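Local coordinates for phenol hydroxylase component phN (Pseudomonas stutzeri, PDB 3U52), which probably hydroxylates phenol and related aromatics at a carboxylate-bridged diiron centre, as the large oxygenase subunit of a bacterial multicomponent monooxygenase, at residues G460-G465 / Q472-I477; D466-V471 / I477-D482. All blocks are in the same frame, centred on the assembly; numbering follows the deposited sequence.

Interaction 1 of 2, residues G460-G465 / Q472-I477; sequences GNCEGG and QKYYHI
Y474 lays one face of its ring over the backbone of C462, whose CA stands almost straight above the ring centre, 3.8 Å from the centroid and 6° off the normal. This is a CH-pi contact, well suited to a CH group placed between two peptide units. C462 CB lies 3.7 Å from Y474 CD1, while SG, beside its own backbone N, sits obliquely, 4.5 Å from the ring centroid. C462 is buried, packed against V470, Q456 and I457 of the flanking helices as well as the ring, a place that suits a small, weakly polar side chain.

E463 takes the ring from its edge. Its side chain crosses that of Y474 at about a right angle and sets OE1 3.4 Å from Y474 CE2, with carboxylate and ring planes 70° apart. With CG anti to its backbone N (chi1 -165°), the tyrosine lays its ring against the loop; its CB also rests 3.4 Å from C462 O. The loop between helices 453-458 and 467-474 is thus packed on the end of the second helix, where neighbouring Y475 lines a xenon pocket. G460 closes helix 453-458 in a Schellman motif, its positive phi being easy for glycine.

No hydrogen bond joins the two segments. The hydroxyl of Y474 instead bonds a polar side chain of another protein chain, so one residue serves both the local fold and the subunit interface. The chemistry implies a hold by dispersion and weak CH-pi and sulfur-aromatic attraction, while the carboxylate probably gains a little from the electropositive ring edge.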
loop_
_atom_site.group_PDB
_atom_site.type_symbol
_atom_site.label_atom_id
_atom_site.label_comp_id
_atom_site.label_asym_id
_atom_site.label_seq_id
_atom_site.Cartn_x
_atom_site.Cartn_y
_atom_site.Cartn_z
ATOM N N GLY A 460 -5.600 41.956 27.182
ATOM C CA GLY A 460 -5.041 42.415 25.917
ATOM C C GLY A 460 -3.878 41.598 25.355
ATOM O O GLY A 460 -3.105 42.130 24.545
ATOM N N ASN A 461 -3.738 40.328 25.760
ATOM C CA ASN A 461 -2.641 39.436 25.277
ATOM C C ASN A 461 -2.923 38.588 24.012
ATOM O O ASN A 461 -2.141 37.691 23.653
ATOM C CB ASN A 461 -2.094 38.569 26.429
ATOM C CG ASN A 461 -1.430 39.406 27.501
ATOM O OD1 ASN A 461 -1.035 40.541 27.235
ATOM N ND2 ASN A 461 -1.306 38.868 28.714
ATOM N N CYS A 462 -4.006 38.907 23.318
ATOM C CA CYS A 462 -4.473 38.126 22.196
ATOM C C CYS A 462 -4.678 39.028 20.994
ATOM O O CYS A 462 -5.630 38.870 20.205
ATOM C CB CYS A 462 -5.749 37.385 22.579
ATOM S SG CYS A 462 -5.454 36.160 23.895
ATOM N N GLU A 463 -3.787 40.016 20.918
ATOM C CA GLU A 463 -3.558 40.856 19.732
ATOM C C GLU A 463 -4.854 41.324 19.135
ATOM O O GLU A 463 -5.158 41.042 17.960
ATOM C CB GLU A 463 -2.654 40.095 18.739
ATOM C CG GLU A 463 -1.318 39.728 19.434
ATOM C CD GLU A 463 -0.466 38.720 18.679
ATOM O OE1 GLU A 463 0.301 37.978 19.347
ATOM O OE2 GLU A 463 -0.552 38.675 17.425
ATOM N N GLY A 464 -5.618 42.025 19.970
ATOM C CA GLY A 464 -7.007 42.307 19.709
ATOM C C GLY A 464 -7.798 42.542 20.995
ATOM O O GLY A 464 -7.605 41.867 22.023
ATOM N N GLY A 465 -8.692 43.521 20.922
ATOM C CA GLY A 465 -9.669 43.775 21.975
ATOM C C GLY A 465 -11.050 43.351 21.514
ATOM O O GLY A 465 -11.808 42.750 22.304
ATOM N N GLN A 472 -9.656 36.447 13.666
ATOM C CA GLN A 472 -8.957 36.495 12.378
ATOM C C GLN A 472 -7.448 36.649 12.534
ATOM O O GLN A 472 -6.671 35.909 11.892
ATOM C CB GLN A 472 -9.513 37.635 11.471
ATOM C CG GLN A 472 -8.811 37.713 10.061
ATOM C CD GLN A 472 -9.236 36.566 9.166
ATOM O OE1 GLN A 472 -10.414 36.449 8.794
ATOM N NE2 GLN A 472 -8.281 35.666 8.859
ATOM N N LYS A 473 -7.003 37.589 13.374
ATOM C CA LYS A 473 -5.564 37.922 13.403
ATOM C C LYS A 473 -4.735 37.117 14.394
ATOM O O LYS A 473 -3.568 36.835 14.117
ATOM C CB LYS A 473 -5.324 39.440 13.597
ATOM C CG LYS A 473 -5.755 40.322 12.371
ATOM C CD LYS A 473 -4.811 40.125 11.133
ATOM C CE LYS A 473 -5.430 40.567 9.800
ATOM N NZ LYS A 473 -6.042 41.945 9.869
ATOM N N TYR A 474 -5.317 36.763 15.546
ATOM C CA TYR A 474 -4.615 35.960 16.540
ATOM C C TYR A 474 -4.783 34.475 16.274
ATOM O O TYR A 474 -3.789 33.737 16.236
ATOM C CB TYR A 474 -5.079 36.304 17.971
ATOM C CG TYR A 474 -4.163 35.774 19.069
ATOM C CD1 TYR A 474 -4.653 34.908 20.056
ATOM C CD2 TYR A 474 -2.804 36.086 19.091
ATOM C CE1 TYR A 474 -3.811 34.408 21.047
ATOM C CE2 TYR A 474 -1.952 35.612 20.096
ATOM C CZ TYR A 474 -2.471 34.759 21.051
ATOM O OH TYR A 474 -1.647 34.294 22.035
ATOM N N TYR A 475 -6.040 34.052 16.071
ATOM C CA TYR A 475 -6.351 32.643 15.887
ATOM C C TYR A 475 -6.055 32.115 14.507
ATOM O O TYR A 475 -5.927 30.883 14.344
ATOM C CB TYR A 475 -7.842 32.341 16.224
ATOM C CG TYR A 475 -8.201 32.502 17.681
ATOM C CD1 TYR A 475 -7.240 32.755 18.641
ATOM C CD2 TYR A 475 -9.517 32.358 18.095
ATOM C CE1 TYR A 475 -7.596 32.880 19.989
ATOM C CE2 TYR A 475 -9.864 32.458 19.400
ATOM C CZ TYR A 475 -8.939 32.723 20.335
ATOM O OH TYR A 475 -9.407 32.769 21.633
ATOM N N HIS A 476 -5.983 33.022 13.521
ATOM C CA HIS A 476 -5.897 32.680 12.093
ATOM C C HIS A 476 -7.103 31.910 11.644
ATOM O O HIS A 476 -6.984 31.118 10.736
ATOM C CB HIS A 476 -4.666 31.808 11.810
ATOM C CG HIS A 476 -3.361 32.541 11.906
ATOM N ND1 HIS A 476 -2.162 31.972 11.525
ATOM C CD2 HIS A 476 -3.057 33.778 12.346
ATOM C CE1 HIS A 476 -1.180 32.833 11.724
ATOM N NE2 HIS A 476 -1.695 33.927 12.240
ATOM N N ILE A 477 -8.249 32.083 12.309
ATOM C CA ILE A 477 -9.517 31.564 11.807
ATOM C C ILE A 477 -10.040 32.498 10.711
ATOM O O ILE A 477 -10.205 33.711 10.930
ATOM C CB ILE A 477 -10.515 31.292 12.992
ATOM C CG1 ILE A 477 -10.053 30.023 13.764
ATOM C CG2 ILE A 477 -11.971 31.200 12.512
ATOM C CD1 ILE A 477 -10.533 29.896 15.183
#

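Interaction 2 of 2, residues D466-V471 / I477-D482; sequences DLETVV and INIGED
Apolar contacts join V471, on helix 467-474, to two isoleucines of the loop that follows. V471 CG1, anti to the backbone N (chi1 170°), touches both, 3.6 Å from I477 CG2 and 3.9 Å from I479 CG1. Beta-branched side chains suit this place because they carry a methyl or methylene directly on CB, close to the backbone. At the outer side E468 CG meets I479 CD1 at 3.4 Å; the two side chains cross at about a right angle, and it is the aliphatic part of the glutamate that packs.

One backbone hydrogen bond crosses the contact, from I477 N to V471 O at 3.0 Å; it is bent, with an N-H...O angle of 142°. Side-chain bonds order each segment separately. D466, the N-cap of the helix, accepts from T469 OG1 through OD1 (2.7 Å), and N478 N donates to D482 OD1 (2.8 Å), an oxygen also bonded by H160. G480, with positive phi, lets the chain turn between them.

The side chain of I479 lies about 4 Å from a bound xenon. The motif is an N-capped helix that widens into a pi-type turn at 472-474 and, after positive phi at H476, doubles back along itself.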
loop_
_atom_site.group_PDB
_atom_site.type_symbol
_atom_site.label_atom_id
_atom_site.label_comp_id
_atom_site.label_asym_id
_atom_site.label_seq_id
_atom_site.Cartn_x
_atom_site.Cartn_y
_atom_site.Cartn_z
ATOM N N ASP A 466 -11.382 43.655 20.248
ATOM C CA ASP A 466 -12.632 43.183 19.674
ATOM C C ASP A 466 -12.496 41.778 19.058
ATOM O O ASP A 466 -11.427 41.385 18.581
ATOM C CB ASP A 466 -13.276 44.200 18.718
ATOM C CG ASP A 466 -12.620 44.240 17.344
ATOM O OD1 ASP A 466 -11.394 44.045 17.268
ATOM O OD2 ASP A 466 -13.331 44.497 16.340
ATOM N N LEU A 467 -13.584 41.020 19.080
ATOM C CA LEU A 467 -13.437 39.592 18.933
ATOM C C LEU A 467 -13.174 39.168 17.473
ATOM O O LEU A 467 -12.479 38.211 17.222
ATOM C CB LEU A 467 -14.448 38.806 19.826
ATOM C CG LEU A 467 -14.429 39.290 21.352
ATOM C CD1 LEU A 467 -15.527 38.687 22.262
ATOM C CD2 LEU A 467 -13.124 39.219 22.119
ATOM N N GLU A 468 -13.604 39.993 16.520
ATOM C CA GLU A 468 -13.267 39.772 15.116
ATOM C C GLU A 468 -11.749 39.762 14.894
ATOM O O GLU A 468 -11.217 38.908 14.203
ATOM C CB GLU A 468 -13.952 40.826 14.245
ATOM C CG GLU A 468 -14.195 40.418 12.784
ATOM C CD GLU A 468 -15.373 41.184 12.115
ATOM O OE1 GLU A 468 -15.918 40.679 11.092
ATOM O OE2 GLU A 468 -15.762 42.279 12.608
ATOM N N THR A 469 -11.039 40.690 15.524
ATOM C CA THR A 469 -9.589 40.767 15.391
ATOM C C THR A 469 -8.882 39.594 16.091
ATOM O O THR A 469 -7.886 39.094 15.591
ATOM C CB THR A 469 -9.067 42.105 15.957
ATOM O OG1 THR A 469 -9.737 43.190 15.280
ATOM C CG2 THR A 469 -7.563 42.238 15.791
ATOM N N VAL A 470 -9.371 39.196 17.262
ATOM C CA VAL A 470 -8.819 38.021 17.947
ATOM C C VAL A 470 -9.009 36.793 17.046
ATOM O O VAL A 470 -8.062 36.069 16.780
ATOM C CB VAL A 470 -9.421 37.810 19.350
ATOM C CG1 VAL A 470 -8.832 36.578 20.020
ATOM C CG2 VAL A 470 -9.196 39.052 20.246
ATOM N N VAL A 471 -10.211 36.587 16.538
ATOM C CA VAL A 471 -10.494 35.387 15.731
ATOM C C VAL A 471 -9.670 35.357 14.426
ATOM O O VAL A 471 -9.033 34.353 14.132
ATOM C CB VAL A 471 -11.985 35.244 15.497
ATOM C CG1 VAL A 471 -12.281 34.161 14.473
ATOM C CG2 VAL A 471 -12.695 34.980 16.852
ATOM N N ILE A 477 -8.249 32.083 12.309
ATOM C CA ILE A 477 -9.517 31.564 11.807
ATOM C C ILE A 477 -10.040 32.498 10.711
ATOM O O ILE A 477 -10.205 33.711 10.930
ATOM C CB ILE A 477 -10.515 31.292 12.992
ATOM C CG1 ILE A 477 -10.053 30.023 13.764
ATOM C CG2 ILE A 477 -11.971 31.200 12.512
ATOM C CD1 ILE A 477 -10.533 29.896 15.183
ATOM N N ASN A 478 -10.245 31.980 9.508
ATOM C CA ASN A 478 -10.701 32.863 8.446
ATOM C C ASN A 478 -12.188 33.026 8.587
ATOM O O ASN A 478 -12.928 32.108 8.288
ATOM C CB ASN A 478 -10.380 32.311 7.064
ATOM C CG ASN A 478 -8.883 32.220 6.828
ATOM O OD1 ASN A 478 -8.385 31.211 6.336
ATOM N ND2 ASN A 478 -8.161 33.262 7.211
ATOM N N ILE A 479 -12.604 34.199 9.043
ATOM C CA ILE A 479 -14.023 34.487 9.237
ATOM C C ILE A 479 -14.854 34.328 7.962
ATOM O O ILE A 479 -14.543 34.917 6.918
ATOM C CB ILE A 479 -14.232 35.862 9.841
ATOM C CG1 ILE A 479 -13.484 35.957 11.175
ATOM C CG2 ILE A 479 -15.753 36.147 9.976
ATOM C CD1 ILE A 479 -13.190 37.399 11.640
ATOM N N GLY A 480 -15.937 33.563 8.067
ATOM C CA GLY A 480 -16.780 33.226 6.923
ATOM C C GLY A 480 -16.374 31.953 6.199
ATOM O O GLY A 480 -17.137 31.440 5.369
ATOM N N GLU A 481 -15.190 31.411 6.523
ATOM C CA GLU A 481 -14.724 30.190 5.905
ATOM C C GLU A 481 -14.636 29.021 6.889
ATOM O O GLU A 481 -15.161 27.954 6.621
ATOM C CB GLU A 481 -13.367 30.424 5.251
ATOM C CG GLU A 481 -13.400 31.333 4.063
ATOM C CD GLU A 481 -11.998 31.575 3.498
ATOM O OE1 GLU A 481 -11.142 30.652 3.565
ATOM O OE2 GLU A 481 -11.744 32.698 2.989
ATOM N N ASP A 482 -13.916 29.208 7.992
ATOM C CA ASP A 482 -13.660 28.126 8.934
ATOM C C ASP A 482 -14.712 28.054 10.026
ATOM O O ASP A 482 -14.865 26.996 10.677
ATOM C CB ASP A 482 -12.336 28.349 9.656
ATOM C CG ASP A 482 -11.129 28.413 8.715
ATOM O OD1 ASP A 482 -10.208 29.169 9.047
ATOM O OD2 ASP A 482 -11.072 27.695 7.684
#

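From the N terminus, the chain leaves helix 453-458, runs through the loop 460-465, enters helix 467-474 and leaves it through the turn at 475-476 into 477-482. Interaction 1 closes the span from the first loop to the end of the helix; interaction 2 closes the overlapping span, from within the helix, past its end, to the loop after it. The two cross, because their segments alternate along the chain, and they share I477. Their centres lie 8 Å apart, joined by probable hydrogen bonds from Y475 N to V470 O and from I479 N to Q472 OE1. Together they fasten helix 467-474 to the loops on both its flanks.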